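PDB 7L5I: trimethylamine-N-oxide reductase, which probably reduces S- or N-oxide substrates at a molybdenum centre held by two pterin guanosine dinucleotide cofactors. Local coordinates for residues 441-445 and 446-450. Sequence-based numbering, arbitrary orientation.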
loop_
_atom_site.group_PDB
_atom_site.type_symbol
_atom_site.label_atom_id
_atom_site.label_comp_id
_atom_site.label_asym_id
_atom_site.label_seq_id
_atom_site.Cartn_x
_atom_site.Cartn_y
_atom_site.Cartn_z
ATOM N N LYS A 441 0.018 25.951 -7.779
ATOM C CA LYS A 441 -1.031 25.284 -8.543
ATOM C C LYS A 441 -0.438 24.133 -9.335
ATOM O O LYS A 441 0.682 24.231 -9.843
ATOM C CB LYS A 441 -1.728 26.252 -9.495
ATOM C CG LYS A 441 -2.160 27.537 -8.821
ATOM C CD LYS A 441 -3.295 28.221 -9.572
ATOM C CE LYS A 441 -3.553 29.633 -9.038
ATOM N NZ LYS A 441 -4.824 29.747 -8.253
ATOM N N ILE A 442 -1.200 23.035 -9.437
ATOM C CA ILE A 442 -0.821 21.894 -10.252
ATOM C C ILE A 442 -2.031 21.434 -11.060
ATOM O O ILE A 442 -3.185 21.735 -10.741
ATOM C CB ILE A 442 -0.278 20.712 -9.417
ATOM C CG1 ILE A 442 -1.376 20.148 -8.501
ATOM C CG2 ILE A 442 0.917 21.136 -8.607
ATOM C CD1 ILE A 442 -0.957 18.872 -7.794
ATOM N N GLN A 443 -1.743 20.681 -12.118
ATOM C CA GLN A 443 -2.779 20.046 -12.921
ATOM C C GLN A 443 -3.045 18.652 -12.373
ATOM O O GLN A 443 -2.120 17.974 -11.920
ATOM C CB GLN A 443 -2.335 19.967 -14.386
ATOM C CG GLN A 443 -2.635 21.242 -15.188
ATOM C CD GLN A 443 -4.131 21.433 -15.406
ATOM O OE1 GLN A 443 -4.854 20.506 -15.839
ATOM N NE2 GLN A 443 -4.617 22.619 -15.076
ATOM N N TYR A 444 -4.316 18.233 -12.419
ATOM C CA TYR A 444 -4.714 16.923 -11.890
ATOM C C TYR A 444 -5.988 16.487 -12.603
ATOM O O TYR A 444 -7.047 17.109 -12.427
ATOM C CB TYR A 444 -4.927 16.976 -10.369
ATOM C CG TYR A 444 -5.631 15.741 -9.818
ATOM C CD1 TYR A 444 -4.971 14.525 -9.711
ATOM C CD2 TYR A 444 -6.953 15.802 -9.423
ATOM C CE1 TYR A 444 -5.620 13.401 -9.219
ATOM C CE2 TYR A 444 -7.617 14.693 -8.935
ATOM C CZ TYR A 444 -6.942 13.490 -8.822
ATOM O OH TYR A 444 -7.632 12.382 -8.332
ATOM N N ASN A 445 -5.877 15.421 -13.393
ATOM C CA ASN A 445 -7.021 14.750 -13.998
ATOM C C ASN A 445 -7.983 15.735 -14.652
ATOM O O ASN A 445 -9.200 15.628 -14.505
ATOM C CB ASN A 445 -7.752 13.897 -12.966
ATOM C CG ASN A 445 -8.606 12.799 -13.608
ATOM O OD1 ASN A 445 -8.396 12.437 -14.754
ATOM N ND2 ASN A 445 -9.535 12.248 -12.847
ATOM N N GLY A 446 -7.432 16.685 -15.394
ATOM C CA GLY A 446 -8.231 17.630 -16.136
ATOM C C GLY A 446 -8.681 18.849 -15.370
ATOM O O GLY A 446 -9.424 19.668 -15.930
ATOM N N THR A 447 -8.274 18.991 -14.114
ATOM C CA THR A 447 -8.611 20.156 -13.301
ATOM C C THR A 447 -7.329 20.807 -12.792
ATOM O O THR A 447 -6.230 20.265 -12.929
ATOM C CB THR A 447 -9.502 19.773 -12.108
ATOM O OG1 THR A 447 -8.706 19.118 -11.107
ATOM C CG2 THR A 447 -10.631 18.835 -12.533
ATOM N N GLU A 448 -7.464 21.984 -12.186
ATOM C CA GLU A 448 -6.325 22.653 -11.561
ATOM C C GLU A 448 -6.572 22.711 -10.059
ATOM O O GLU A 448 -7.671 23.060 -9.620
ATOM C CB GLU A 448 -6.116 24.048 -12.158
ATOM C CG GLU A 448 -5.030 24.889 -11.489
ATOM C CD GLU A 448 -5.119 26.359 -11.888
ATOM O OE1 GLU A 448 -4.332 26.788 -12.753
ATOM O OE2 GLU A 448 -5.994 27.075 -11.341
ATOM N N ILE A 449 -5.554 22.361 -9.279
ATOM C CA ILE A 449 -5.636 22.347 -7.820
ATOM C C ILE A 449 -4.700 23.408 -7.261
ATOM O O ILE A 449 -3.562 23.536 -7.714
ATOM C CB ILE A 449 -5.268 20.954 -7.271
ATOM C CG1 ILE A 449 -6.382 19.977 -7.647
ATOM C CG2 ILE A 449 -5.048 20.989 -5.765
ATOM C CD1 ILE A 449 -6.190 18.597 -7.104
ATOM N N THR A 450 -5.177 24.144 -6.256
ATOM C CA THR A 450 -4.387 25.167 -5.569
ATOM C C THR A 450 -4.061 24.677 -4.162
ATOM O O THR A 450 -4.965 24.365 -3.392
ATOM C CB THR A 450 -5.141 26.494 -5.518
ATOM O OG1 THR A 450 -5.342 26.975 -6.850
ATOM C CG2 THR A 450 -4.358 27.524 -4.731
#
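Y444 and I449 meet on the face of a two-stranded antiparallel beta hairpin that carries I442, Y444, T447 and I449. The methyl CD1 of I449, the one buried residue here, lies 3.7 Å from CD2 of the Y444 ring and also touches Y444 CB. I442 packs beside I449 on the same face, more loosely, with CG1 4.2 Å from I449 CB. The backbones of I442 and I449 exchange two nearly straight hydrogen bonds. A type I' turn from Y444 to T447 closes the hairpin. Y444 O is gripped twice: T447 N comes from above the carbonyl plane at 2.8 Å, and T447 OG1 lies in that plane at 2.9 Å. The T447 hydroxyl gets there because OG1 sits between its own backbone N and carbonyl carbon (chi1 75°). N445 CB lies over the centre of the Y444 ring. N445 and G446 are the two central residues of the turn, and both have positive phi (48° and 86°), as a type I' turn requires.

The face of K441, Q443, E448 and T450 is polar, and K441 and E448 are exposed to solvent. K441 NZ donates a hydrogen bond to T450 OG1 at 3.1 Å. K441 NZ stays 4.2 Å from E448 OE2, too far for a salt bridge, although K441 CD touches that carboxylate. The bent side chain of Q443 brings NE2 against E448 CB (3.6 Å), and its OE1 is hydrogen-bonded to Y643 OH.

The hairpin is a surface element. P427 of strand 426-427 touches Y444 and I449. V181 of helix 179-187 packs on Y444 and N445, and H185 NE2 of the same helix is hydrogen-bonded to N445 OD1.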